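Local coordinates for listeriolysin O (Listeria monocytogenes, PDB 4CDB), which forms oligomeric pores in cholesterol-containing host membranes, after binding and a major conformational change, and so causes cytolysis, at residues Leu107-Asp112 against Gln242-Asn247; Val220-Pro225 against Ser229-Lys234; Ala391-Ser396 against Ile471-Thr476. All blocks are in the same frame, centred on the assembly; numbering follows the deposited sequence.

How the contacts relate
Contacts 1 and 2 are neighbours at one end of the elongated chain, with centres about 14 Å apart. Contact 2 is nested in sequence inside the loop closed by contact 1. They share a direct seam: K110 O meets G233 N, and R111 NE meets F231 O, both probable hydrogen bonds. Contact 3 lies in the beta-sandwich, its centre about 90 Å from that of contact 1 and on the other side of the chain's centre. Contact 1 is partly buried and wholly aliphatic. Contact 2 is buried and built round a phenylalanine ring with a proline over one face. Contact 3 is a buried sandwich interior, where an isoleucine joins two sheets.

Contact 1: Leu107-Asp112 against Gln242-Asn247; sequences LPVKRD and QALGVN
L107 and L244 are the closest pair along the backbones, with their CA atoms 7.6 Å apart. Two turns frame the contact. P108 is the centre of an inverse gamma turn, with a weak bond from V109 N to L107 O. In the other segment, the chain leaves helix 238-243 through a Schellman motif, with G245 at positive phi (98°). G245 N bonds back to Q242 O at 3.1 Å.

The contact joins the loop before strand 114-118 to the end of this helix, and its side chains meet through methyl and methylene groups. CD1 of L244 touches V109 CG1 at 3.6 Å. L244 CD1 also faces P108 CD at 4.2 Å. V246, one residue past G245, meets L107, and the two side chains cross at about a right angle. L107 also packs on L92 and K94 of strand 92-94. The backbone after the helix has its own partners: L244 O bonds to K94 NZ and V246 O to Y26 OH. R111 and N134 bind a sodium ion, and the V109 side chain lies about 4 Å from a bound sodium ion. With V246 chi1 at -180°, CG2 is anti to the carbonyl carbon. V246 CG2 is the branch that meets L107, 3.7 Å from L107 CD2 and 3.9 Å from L107 CD1.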
ATOM      1  N   LEU A 107      -7.081 -21.976  22.670  1.00 45.99           N
ATOM      2  CA  LEU A 107      -7.724 -22.920  23.579  1.00 45.78           C
ATOM      3  C   LEU A 107      -6.685 -23.667  24.410  1.00 45.54           C
ATOM      4  O   LEU A 107      -5.885 -24.431  23.871  1.00 42.55           O
ATOM      5  CB  LEU A 107      -8.580 -23.923  22.804  1.00 47.01           C
ATOM      6  CG  LEU A 107      -9.682 -23.357  21.911  1.00 50.93           C
ATOM      7  CD1 LEU A 107     -10.495 -24.482  21.293  1.00 50.68           C
ATOM      8  CD2 LEU A 107     -10.575 -22.425  22.703  1.00 53.76           C
ATOM      9  N   PRO A 108      -6.704 -23.454  25.732  1.00 46.47           N
ATOM     10  CA  PRO A 108      -5.733 -24.085  26.631  1.00 50.76           C
ATOM     11  C   PRO A 108      -6.127 -25.512  27.025  1.00 53.03           C
ATOM     12  O   PRO A 108      -6.208 -25.822  28.216  1.00 58.67           O
ATOM     13  CB  PRO A 108      -5.766 -23.171  27.853  1.00 51.56           C
ATOM     14  CG  PRO A 108      -7.185 -22.687  27.896  1.00 50.34           C
ATOM     15  CD  PRO A 108      -7.632 -22.567  26.458  1.00 44.93           C
ATOM     16  N   VAL A 109      -6.360 -26.368  26.035  1.00 50.94           N
ATOM     17  CA  VAL A 109      -6.701 -27.763  26.298  1.00 48.58           C
ATOM     18  C   VAL A 109      -5.545 -28.690  25.946  1.00 45.33           C
ATOM     19  O   VAL A 109      -4.679 -28.343  25.142  1.00 43.09           O
ATOM     20  CB  VAL A 109      -7.936 -28.212  25.489  1.00 50.70           C
ATOM     21  CG1 VAL A 109      -9.182 -27.495  25.971  1.00 58.32           C
ATOM     22  CG2 VAL A 109      -7.711 -27.969  24.003  1.00 46.88           C
ATOM     23  N   LYS A 110      -5.534 -29.873  26.550  1.00 39.88           N
ATOM     24  CA  LYS A 110      -4.538 -30.878  26.208  1.00 42.48           C
ATOM     25  C   LYS A 110      -4.779 -31.405  24.799  1.00 39.94           C
ATOM     26  O   LYS A 110      -5.907 -31.392  24.303  1.00 33.04           O
ATOM     27  CB  LYS A 110      -4.545 -32.016  27.227  1.00 46.69           C
ATOM     28  CG  LYS A 110      -3.856 -31.660  28.536  1.00 55.15           C
ATOM     29  CD  LYS A 110      -4.572 -32.298  29.717  1.00 64.49           C
ATOM     30  CE  LYS A 110      -3.660 -32.397  30.934  1.00 67.64           C
ATOM     31  NZ  LYS A 110      -4.367 -33.014  32.093  1.00 68.88           N
ATOM     32  N   ARG A 111      -3.709 -31.865  24.160  1.00 36.33           N
ATOM     33  CA  ARG A 111      -3.750 -32.198  22.745  1.00 37.39           C
ATOM     34  C   ARG A 111      -3.456 -33.669  22.490  1.00 38.93           C
ATOM     35  O   ARG A 111      -2.777 -34.321  23.282  1.00 38.94           O
ATOM     36  CB  ARG A 111      -2.738 -31.338  21.986  1.00 41.30           C
ATOM     37  CG  ARG A 111      -2.950 -29.842  22.143  1.00 42.68           C
ATOM     38  CD  ARG A 111      -4.274 -29.418  21.536  1.00 44.48           C
ATOM     39  NE  ARG A 111      -4.367 -29.825  20.137  1.00 44.03           N
ATOM     40  CZ  ARG A 111      -3.856 -29.139  19.121  1.00 39.23           C
ATOM     41  NH1 ARG A 111      -3.217 -28.000  19.342  1.00 33.46           N
ATOM     42  NH2 ARG A 111      -3.985 -29.593  17.883  1.00 30.99           N
ATOM     43  N   ASP A 112      -3.971 -34.185  21.378  1.00 43.32           N
ATOM     44  CA  ASP A 112      -3.607 -35.518  20.920  1.00 45.64           C
ATOM     45  C   ASP A 112      -2.464 -35.378  19.914  1.00 42.92           C
ATOM     46  O   ASP A 112      -1.638 -34.473  20.031  1.00 45.51           O
ATOM     47  CB  ASP A 112      -4.811 -36.225  20.293  1.00 48.18           C
ATOM     48  CG  ASP A 112      -4.707 -37.745  20.360  1.00 57.81           C
ATOM     49  OD1 ASP A 112      -3.578 -38.276  20.428  1.00 56.01           O
ATOM     50  OD2 ASP A 112      -5.765 -38.409  20.335  1.00 64.12           O
ATOM     51  N   GLN A 242     -17.240 -26.134  26.554  1.00 51.88           N
ATOM     52  CA  GLN A 242     -18.303 -25.154  26.764  1.00 59.72           C
ATOM     53  C   GLN A 242     -17.887 -24.097  27.778  1.00 58.88           C
ATOM     54  O   GLN A 242     -18.127 -22.909  27.579  1.00 63.86           O
ATOM     55  CB  GLN A 242     -19.597 -25.826  27.230  1.00 63.08           C
ATOM     56  CG  GLN A 242     -20.279 -26.677  26.180  1.00 70.72           C
ATOM     57  CD  GLN A 242     -21.712 -27.016  26.549  1.00 80.37           C
ATOM     58  OE1 GLN A 242     -22.372 -26.272  27.276  1.00 85.49           O
ATOM     59  NE2 GLN A 242     -22.199 -28.145  26.049  1.00 80.44           N
ATOM     60  N   ALA A 243     -17.267 -24.541  28.868  1.00 57.79           N
ATOM     61  CA  ALA A 243     -16.826 -23.636  29.924  1.00 59.63           C
ATOM     62  C   ALA A 243     -15.767 -22.653  29.434  1.00 61.03           C
ATOM     63  O   ALA A 243     -15.659 -21.538  29.942  1.00 61.94           O
ATOM     64  CB  ALA A 243     -16.300 -24.428  31.107  1.00 54.77           C
ATOM     65  N   LEU A 244     -14.984 -23.077  28.449  1.00 57.88           N
ATOM     66  CA  LEU A 244     -13.920 -22.244  27.903  1.00 58.28           C
ATOM     67  C   LEU A 244     -14.442 -21.229  26.893  1.00 59.02           C
ATOM     68  O   LEU A 244     -13.703 -20.351  26.452  1.00 59.16           O
ATOM     69  CB  LEU A 244     -12.835 -23.109  27.260  1.00 58.30           C
ATOM     70  CG  LEU A 244     -12.031 -23.968  28.232  1.00 59.92           C
ATOM     71  CD1 LEU A 244     -11.024 -24.819  27.485  1.00 58.13           C
ATOM     72  CD2 LEU A 244     -11.337 -23.088  29.255  1.00 61.32           C
ATOM     73  N   GLY A 245     -15.712 -21.351  26.525  1.00 58.44           N
ATOM     74  CA  GLY A 245     -16.319 -20.391  25.623  1.00 59.30           C
ATOM     75  C   GLY A 245     -16.370 -20.844  24.176  1.00 55.31           C
ATOM     76  O   GLY A 245     -16.588 -20.031  23.275  1.00 54.26           O
ATOM     77  N   VAL A 246     -16.169 -22.138  23.948  1.00 54.19           N
ATOM     78  CA  VAL A 246     -16.254 -22.699  22.603  1.00 51.79           C
ATOM     79  C   VAL A 246     -17.715 -22.945  22.246  1.00 48.92           C
ATOM     80  O   VAL A 246     -18.346 -23.858  22.776  1.00 49.08           O
ATOM     81  CB  VAL A 246     -15.481 -24.027  22.486  1.00 49.98           C
ATOM     82  CG1 VAL A 246     -15.589 -24.580  21.070  1.00 48.74           C
ATOM     83  CG2 VAL A 246     -14.025 -23.834  22.874  1.00 46.91           C
ATOM     84  N   ASN A 247     -18.247 -22.129  21.341  1.00 44.92           N
ATOM     85  CA  ASN A 247     -19.659 -22.200  20.984  1.00 43.07           C
ATOM     86  C   ASN A 247     -19.948 -21.658  19.586  1.00 43.80           C
ATOM     87  O   ASN A 247     -19.027 -21.402  18.811  1.00 37.33           O
ATOM     88  CB  ASN A 247     -20.494 -21.460  22.032  1.00 43.75           C
ATOM     89  CG  ASN A 247     -19.943 -20.078  22.347  1.00 48.38           C
ATOM     90  OD1 ASN A 247     -19.564 -19.328  21.447  1.00 45.29           O
ATOM     91  ND2 ASN A 247     -19.883 -19.744  23.630  1.00 51.59           N
TER

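Contact 2: Val220-Pro225 against Ser229-Lys234; sequences VNVNEP and SRFFGK
P225 lies over one face of the F231 ring in a CH-pi contact. The two residues belong to a short local fold, in which the chain leaves strand 207-222 and turns back through residues 229-231. Those three residues have helical backbone angles, and F232 N bonds to S229 O at 3.1 Å.

The tight part is the packing round the ring. P225 CG stands 3.9 Å from the F231 ring centroid and 16° off its normal, offset toward the rim. P225 CD comes closer to a single atom, 3.5 Å from F231 CZ. The proline and the phenylalanine cross at about a right angle. N223 O lies near the ring plane, at the edge, 3.7 Å from F231 CZ. V222 approaches obliquely. Its CG1, anti to the backbone N (chi1 -170°), is the branch that reaches F231 CZ, at 4.1 Å. Y254 of strand 252-260 meets the ring edge-to-face, so the ring is also tied to the main antiparallel sheet. The buried N223 amide has partners outside the turn: OD1 accepts from T115 N of strand 114-118, and ND2 is hydrogen-bonded to S6 OG.

The other side is looser. R230 touches P225 with CB alone, 3.7 Å from P225 CB. Its chain then bends at chi2 and chi3. The guanidinium bonds through NH2 to S113 OG and P7 O, and has a long, weak ion pair with D112. R230 is partly exposed, and so is E224, whose CB points away from residues 229-234.

The chemistry divides accordingly. The ring is held by apolar and CH-pi contact, with one carbonyl oxygen at its edge. The polar ends of N223 and R230 bond instead to T115, S6, S113 and P7. Of these bonds, the one to T115 ties the turn to the sheet.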
ATOM      1  N   VAL A 220       4.718 -24.941   6.586  1.00 31.18           N
ATOM      2  CA  VAL A 220       4.443 -26.156   7.333  1.00 30.95           C
ATOM      3  C   VAL A 220       2.942 -26.281   7.569  1.00 33.95           C
ATOM      4  O   VAL A 220       2.322 -25.396   8.167  1.00 30.44           O
ATOM      5  CB  VAL A 220       5.192 -26.183   8.682  1.00 34.82           C
ATOM      6  CG1 VAL A 220       4.771 -27.398   9.500  1.00 34.57           C
ATOM      7  CG2 VAL A 220       6.702 -26.179   8.453  1.00 32.30           C
ATOM      8  N   ASN A 221       2.362 -27.376   7.084  1.00 31.53           N
ATOM      9  CA  ASN A 221       0.929 -27.607   7.238  1.00 38.62           C
ATOM     10  C   ASN A 221       0.604 -28.827   8.108  1.00 37.83           C
ATOM     11  O   ASN A 221       1.476 -29.652   8.395  1.00 33.45           O
ATOM     12  CB  ASN A 221       0.247 -27.714   5.872  1.00 38.14           C
ATOM     13  CG  ASN A 221       0.729 -28.904   5.072  1.00 49.91           C
ATOM     14  OD1 ASN A 221       1.791 -29.461   5.347  1.00 61.16           O
ATOM     15  ND2 ASN A 221      -0.048 -29.300   4.071  1.00 52.70           N
ATOM     16  N   VAL A 222      -0.658 -28.928   8.522  1.00 33.00           N
ATOM     17  CA  VAL A 222      -1.104 -29.980   9.428  1.00 33.08           C
ATOM     18  C   VAL A 222      -2.150 -30.855   8.745  1.00 33.53           C
ATOM     19  O   VAL A 222      -2.899 -30.380   7.893  1.00 30.65           O
ATOM     20  CB  VAL A 222      -1.724 -29.371  10.705  1.00 41.85           C
ATOM     21  CG1 VAL A 222      -1.957 -30.435  11.759  1.00 48.15           C
ATOM     22  CG2 VAL A 222      -0.819 -28.296  11.261  1.00 45.69           C
ATOM     23  N   ASN A 223      -2.190 -32.136   9.107  1.00 36.99           N
ATOM     24  CA  ASN A 223      -3.224 -33.043   8.617  1.00 38.24           C
ATOM     25  C   ASN A 223      -4.619 -32.524   8.954  1.00 33.18           C
ATOM     26  O   ASN A 223      -4.809 -31.861   9.972  1.00 29.43           O
ATOM     27  CB  ASN A 223      -3.041 -34.435   9.226  1.00 42.03           C
ATOM     28  CG  ASN A 223      -3.314 -34.456  10.719  1.00 36.34           C
ATOM     29  OD1 ASN A 223      -2.499 -33.996  11.518  1.00 33.09           O
ATOM     30  ND2 ASN A 223      -4.466 -34.998  11.103  1.00 36.95           N
ATOM     31  N   GLU A 224      -5.590 -32.817   8.094  1.00 38.07           N
ATOM     32  CA  GLU A 224      -6.976 -32.456   8.370  1.00 43.79           C
ATOM     33  C   GLU A 224      -7.721 -33.650   8.957  1.00 45.06           C
ATOM     34  O   GLU A 224      -8.010 -34.614   8.250  1.00 43.89           O
ATOM     35  CB  GLU A 224      -7.676 -31.951   7.104  1.00 50.82           C
ATOM     36  CG  GLU A 224      -7.094 -30.664   6.536  1.00 59.85           C
ATOM     37  CD  GLU A 224      -7.884 -30.129   5.353  1.00 69.49           C
ATOM     38  OE1 GLU A 224      -8.859 -30.788   4.936  1.00 71.93           O
ATOM     39  OE2 GLU A 224      -7.527 -29.046   4.840  1.00 71.53           O
ATOM     40  N   PRO A 225      -8.037 -33.584  10.259  1.00 48.66           N
ATOM     41  CA  PRO A 225      -8.681 -34.698  10.966  1.00 48.79           C
ATOM     42  C   PRO A 225     -10.086 -34.983  10.445  1.00 48.11           C
ATOM     43  O   PRO A 225     -10.833 -34.052  10.131  1.00 41.79           O
ATOM     44  CB  PRO A 225      -8.743 -34.199  12.413  1.00 50.19           C
ATOM     45  CG  PRO A 225      -8.752 -32.712  12.297  1.00 50.35           C
ATOM     46  CD  PRO A 225      -7.862 -32.406  11.127  1.00 51.65           C
ATOM     47  N   SER A 229     -12.950 -34.233  17.177  1.00 37.18           N
ATOM     48  CA  SER A 229     -12.382 -34.619  18.466  1.00 37.83           C
ATOM     49  C   SER A 229     -10.930 -35.094  18.388  1.00 36.11           C
ATOM     50  O   SER A 229     -10.273 -35.241  19.416  1.00 36.59           O
ATOM     51  CB  SER A 229     -13.238 -35.703  19.123  1.00 38.74           C
ATOM     52  OG  SER A 229     -13.327 -36.850  18.298  1.00 36.75           O
ATOM     53  N   ARG A 230     -10.433 -35.334  17.177  1.00 41.57           N
ATOM     54  CA  ARG A 230      -9.088 -35.888  17.000  1.00 44.29           C
ATOM     55  C   ARG A 230      -7.973 -35.005  17.560  1.00 37.72           C
ATOM     56  O   ARG A 230      -6.933 -35.508  17.975  1.00 35.71           O
ATOM     57  CB  ARG A 230      -8.807 -36.207  15.527  1.00 53.12           C
ATOM     58  CG  ARG A 230      -8.878 -37.688  15.186  1.00 62.31           C
ATOM     59  CD  ARG A 230      -7.979 -38.522  16.093  1.00 68.25           C
ATOM     60  NE  ARG A 230      -6.687 -38.841  15.487  1.00 71.48           N
ATOM     61  CZ  ARG A 230      -5.529 -38.284  15.831  1.00 68.75           C
ATOM     62  NH1 ARG A 230      -5.483 -37.368  16.789  1.00 63.05           N
ATOM     63  NH2 ARG A 230      -4.411 -38.649  15.218  1.00 69.99           N
ATOM     64  N   PHE A 231      -8.190 -33.694  17.571  1.00 39.92           N
ATOM     65  CA  PHE A 231      -7.154 -32.767  18.022  1.00 42.73           C
ATOM     66  C   PHE A 231      -7.089 -32.639  19.542  1.00 39.84           C
ATOM     67  O   PHE A 231      -6.099 -32.153  20.091  1.00 39.13           O
ATOM     68  CB  PHE A 231      -7.332 -31.388  17.377  1.00 50.02           C
ATOM     69  CG  PHE A 231      -6.720 -31.278  16.007  1.00 51.91           C
ATOM     70  CD1 PHE A 231      -5.902 -32.283  15.516  1.00 49.59           C
ATOM     71  CD2 PHE A 231      -6.956 -30.164  15.214  1.00 49.50           C
ATOM     72  CE1 PHE A 231      -5.334 -32.187  14.257  1.00 53.22           C
ATOM     73  CE2 PHE A 231      -6.391 -30.060  13.954  1.00 51.95           C
ATOM     74  CZ  PHE A 231      -5.577 -31.074  13.474  1.00 54.30           C
ATOM     75  N   PHE A 232      -8.139 -33.087  20.221  1.00 31.02           N
ATOM     76  CA  PHE A 232      -8.203 -32.953  21.671  1.00 32.98           C
ATOM     77  C   PHE A 232      -7.641 -34.168  22.394  1.00 34.61           C
ATOM     78  O   PHE A 232      -7.742 -35.294  21.905  1.00 34.84           O
ATOM     79  CB  PHE A 232      -9.642 -32.700  22.115  1.00 34.14           C
ATOM     80  CG  PHE A 232     -10.230 -31.445  21.547  1.00 34.40           C
ATOM     81  CD1 PHE A 232      -9.911 -30.211  22.089  1.00 34.93           C
ATOM     82  CD2 PHE A 232     -11.097 -31.497  20.467  1.00 35.14           C
ATOM     83  CE1 PHE A 232     -10.450 -29.049  21.564  1.00 36.15           C
ATOM     84  CE2 PHE A 232     -11.637 -30.340  19.940  1.00 36.69           C
ATOM     85  CZ  PHE A 232     -11.314 -29.116  20.488  1.00 37.86           C
ATOM     86  N   GLY A 233      -7.048 -33.930  23.561  1.00 36.22           N
ATOM     87  CA  GLY A 233      -6.572 -35.008  24.409  1.00 34.57           C
ATOM     88  C   GLY A 233      -7.725 -35.869  24.888  1.00 34.52           C
ATOM     89  O   GLY A 233      -8.874 -35.419  24.912  1.00 34.13           O
ATOM     90  N   LYS A 234      -7.421 -37.103  25.277  1.00 37.00           N
ATOM     91  CA  LYS A 234      -8.451 -38.068  25.644  1.00 40.23           C
ATOM     92  C   LYS A 234      -9.198 -37.700  26.924  1.00 43.82           C
ATOM     93  O   LYS A 234     -10.238 -38.285  27.226  1.00 43.26           O
ATOM     94  CB  LYS A 234      -7.845 -39.463  25.783  1.00 38.33           C
ATOM     95  CG  LYS A 234      -6.796 -39.578  26.875  1.00 43.19           C
ATOM     96  CD  LYS A 234      -6.118 -40.938  26.828  1.00 51.61           C
ATOM     97  CE  LYS A 234      -5.064 -41.073  27.917  1.00 57.55           C
ATOM     98  NZ  LYS A 234      -4.334 -42.372  27.843  1.00 62.09           N
TER

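Contact 3: Ala391-Ser396 against Ile471-Thr476; sequences AQFNIS and ISIWGT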
ATOM      1  N   ALA A 391       3.126  51.604 -30.247  1.00 32.54           N
ATOM      2  CA  ALA A 391       2.487  50.303 -30.086  1.00 31.04           C
ATOM      3  C   ALA A 391       1.430  50.309 -28.985  1.00 31.21           C
ATOM      4  O   ALA A 391       1.533  51.063 -28.016  1.00 32.61           O
ATOM      5  CB  ALA A 391       3.531  49.237 -29.801  1.00 27.79           C
ATOM      6  N   GLN A 392       0.414  49.466 -29.145  1.00 28.99           N
ATOM      7  CA  GLN A 392      -0.577  49.246 -28.098  1.00 31.50           C
ATOM      8  C   GLN A 392      -0.784  47.753 -27.893  1.00 31.12           C
ATOM      9  O   GLN A 392      -0.946  47.005 -28.856  1.00 30.51           O
ATOM     10  CB  GLN A 392      -1.911  49.915 -28.443  1.00 34.11           C
ATOM     11  CG  GLN A 392      -1.918  51.427 -28.273  1.00 39.38           C
ATOM     12  CD  GLN A 392      -3.313  52.026 -28.380  1.00 45.29           C
ATOM     13  OE1 GLN A 392      -4.314  51.311 -28.330  1.00 46.61           O
ATOM     14  NE2 GLN A 392      -3.381  53.343 -28.527  1.00 39.72           N
ATOM     15  N   PHE A 393      -0.780  47.326 -26.634  1.00 29.92           N
ATOM     16  CA  PHE A 393      -0.953  45.917 -26.307  1.00 29.53           C
ATOM     17  C   PHE A 393      -2.334  45.647 -25.734  1.00 36.34           C
ATOM     18  O   PHE A 393      -2.956  46.521 -25.130  1.00 40.21           O
ATOM     19  CB  PHE A 393       0.109  45.464 -25.301  1.00 28.64           C
ATOM     20  CG  PHE A 393       1.515  45.646 -25.785  1.00 35.85           C
ATOM     21  CD1 PHE A 393       2.186  46.841 -25.574  1.00 41.29           C
ATOM     22  CD2 PHE A 393       2.169  44.623 -26.452  1.00 36.22           C
ATOM     23  CE1 PHE A 393       3.483  47.014 -26.021  1.00 43.09           C
ATOM     24  CE2 PHE A 393       3.467  44.790 -26.900  1.00 40.04           C
ATOM     25  CZ  PHE A 393       4.123  45.987 -26.684  1.00 41.95           C
ATOM     26  N   ASN A 394      -2.810  44.426 -25.936  1.00 35.65           N
ATOM     27  CA  ASN A 394      -4.006  43.956 -25.259  1.00 41.84           C
ATOM     28  C   ASN A 394      -3.793  42.533 -24.761  1.00 38.27           C
ATOM     29  O   ASN A 394      -3.845  41.577 -25.536  1.00 35.33           O
ATOM     30  CB  ASN A 394      -5.229  44.034 -26.171  1.00 41.46           C
ATOM     31  CG  ASN A 394      -6.524  43.846 -25.412  1.00 49.66           C
ATOM     32  OD1 ASN A 394      -6.924  42.720 -25.116  1.00 53.01           O
ATOM     33  ND2 ASN A 394      -7.183  44.951 -25.083  1.00 51.33           N
ATOM     34  N   ILE A 395      -3.531  42.400 -23.466  1.00 37.36           N
ATOM     35  CA  ILE A 395      -3.251  41.095 -22.891  1.00 39.26           C
ATOM     36  C   ILE A 395      -4.266  40.756 -21.806  1.00 37.12           C
ATOM     37  O   ILE A 395      -4.465  41.528 -20.869  1.00 37.43           O
ATOM     38  CB  ILE A 395      -1.820  41.031 -22.330  1.00 41.37           C
ATOM     39  CG1 ILE A 395      -0.815  41.398 -23.424  1.00 44.79           C
ATOM     40  CG2 ILE A 395      -1.528  39.651 -21.766  1.00 36.89           C
ATOM     41  CD1 ILE A 395       0.624  41.337 -22.989  1.00 46.83           C
ATOM     42  N   SER A 396      -4.913  39.603 -21.950  1.00 35.36           N
ATOM     43  CA  SER A 396      -5.944  39.170 -21.014  1.00 41.24           C
ATOM     44  C   SER A 396      -5.778  37.697 -20.656  1.00 40.98           C
ATOM     45  O   SER A 396      -5.070  36.958 -21.342  1.00 35.28           O
ATOM     46  CB  SER A 396      -7.337  39.407 -21.603  1.00 44.72           C
ATOM     47  OG  SER A 396      -7.508  38.685 -22.813  1.00 48.38           O
ATOM     48  N   ILE A 471       7.404  38.087 -24.915  1.00 35.89           N
ATOM     49  CA  ILE A 471       6.802  38.725 -26.078  1.00 36.19           C
ATOM     50  C   ILE A 471       7.644  39.925 -26.489  1.00 35.11           C
ATOM     51  O   ILE A 471       7.788  40.883 -25.728  1.00 34.94           O
ATOM     52  CB  ILE A 471       5.368  39.202 -25.780  1.00 36.67           C
ATOM     53  CG1 ILE A 471       4.530  38.052 -25.221  1.00 38.43           C
ATOM     54  CG2 ILE A 471       4.723  39.786 -27.030  1.00 32.28           C
ATOM     55  CD1 ILE A 471       4.250  36.958 -26.229  1.00 40.14           C
ATOM     56  N   SER A 472       8.205  39.873 -27.693  1.00 37.66           N
ATOM     57  CA  SER A 472       9.027  40.971 -28.190  1.00 38.26           C
ATOM     58  C   SER A 472       8.522  41.477 -29.533  1.00 37.65           C
ATOM     59  O   SER A 472       8.112  40.691 -30.385  1.00 34.05           O
ATOM     60  CB  SER A 472      10.487  40.533 -28.320  1.00 45.52           C
ATOM     61  OG  SER A 472      11.010  40.130 -27.065  1.00 54.33           O
ATOM     62  N   ILE A 473       8.538  42.794 -29.711  1.00 36.88           N
ATOM     63  CA  ILE A 473       8.221  43.389 -31.003  1.00 37.61           C
ATOM     64  C   ILE A 473       9.295  44.395 -31.398  1.00 35.78           C
ATOM     65  O   ILE A 473       9.836  45.106 -30.550  1.00 36.62           O
ATOM     66  CB  ILE A 473       6.837  44.078 -31.012  1.00 35.16           C
ATOM     67  CG1 ILE A 473       6.758  45.163 -29.935  1.00 38.91           C
ATOM     68  CG2 ILE A 473       5.732  43.055 -30.820  1.00 29.94           C
ATOM     69  CD1 ILE A 473       5.478  45.989 -29.986  1.00 40.28           C
ATOM     70  N   TRP A 474       9.608  44.438 -32.688  1.00 33.26           N
ATOM     71  CA  TRP A 474      10.592  45.380 -33.207  1.00 36.18           C
ATOM     72  C   TRP A 474      10.332  45.661 -34.682  1.00 35.65           C
ATOM     73  O   TRP A 474       9.226  45.426 -35.175  1.00 30.86           O
ATOM     74  CB  TRP A 474      12.019  44.867 -32.983  1.00 39.98           C
ATOM     75  CG  TRP A 474      12.370  43.609 -33.729  1.00 43.79           C
ATOM     76  CD1 TRP A 474      13.072  43.518 -34.898  1.00 41.58           C
ATOM     77  CD2 TRP A 474      12.049  42.260 -33.351  1.00 44.52           C
ATOM     78  NE1 TRP A 474      13.203  42.201 -35.271  1.00 40.17           N
ATOM     79  CE2 TRP A 474      12.585  41.409 -34.340  1.00 43.14           C
ATOM     80  CE3 TRP A 474      11.359  41.691 -32.275  1.00 45.49           C
ATOM     81  CZ2 TRP A 474      12.450  40.019 -34.286  1.00 42.52           C
ATOM     82  CZ3 TRP A 474      11.227  40.309 -32.223  1.00 45.06           C
ATOM     83  CH2 TRP A 474      11.770  39.490 -33.222  1.00 43.17           C
ATOM     84  N   GLY A 475      11.342  46.166 -35.382  1.00 36.19           N
ATOM     85  CA  GLY A 475      11.183  46.503 -36.783  1.00 32.92           C
ATOM     86  C   GLY A 475      10.676  47.918 -36.985  1.00 40.17           C
ATOM     87  O   GLY A 475      10.823  48.771 -36.109  1.00 37.10           O
ATOM     88  N   THR A 476      10.073  48.165 -38.144  1.00 38.03           N
ATOM     89  CA  THR A 476       9.611  49.497 -38.503  1.00 40.68           C
ATOM     90  C   THR A 476       8.107  49.505 -38.740  1.00 37.86           C
ATOM     91  O   THR A 476       7.447  48.473 -38.621  1.00 35.62           O
ATOM     92  CB  THR A 476      10.314  50.010 -39.774  1.00 43.26           C
ATOM     93  OG1 THR A 476      10.017  49.137 -40.870  1.00 45.89           O
ATOM     94  CG2 THR A 476      11.821  50.067 -39.568  1.00 45.24           C
TER
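The F393 ring takes one atom from the opposite strand, CD1 of I473, which approaches its outer end obliquely. I473 CD1 is 3.6 Å from F393 CZ and 3.9 Å from F393 CE2. Other parts of the ring's surroundings come from elsewhere: the F393 side chain also packs on W415 and on I383 of strand 362-385.

The contact spans the beta-sandwich domain. Strand 391-402 belongs to a four-stranded antiparallel sheet. Strand 468-475 belongs to the other sheet, where it pairs with 362-385 and 480-486. The two segments run in opposite senses. The CA atoms of A391 and I473 are 9.0 Å apart and those of F393 and I471 10.6 Å, a spacing bridged by side chains alone.

I473 carries the bridge. Its CG1 lies between the backbone N and the carbonyl carbon (chi1 58°), and the chain is extended beyond it (chi2 174°). This carries CD1 out across the gap. There it touches two residues of one strand, the F393 ring and A391. I473 CD1 is 3.8 Å from A391 CB. F393 and I473 reach for each other from opposite directions.

Neighbouring side chains complete the interior. I473 also packs on Y389, V457 and I458, and I471 on I383 and I458. On the outer side of its sheet, Q392 touches W454 of the conserved undecapeptide. Strand 468-475 is followed in the chain by T477 and L478 of the cholesterol-binding motif.

The atoms that meet across the two segments are all apolar. The two sheets are therefore probably held here by dispersion and by exclusion of water. Polar pairs nearby, such as Y389 OH with W474 O, lie outside this contact.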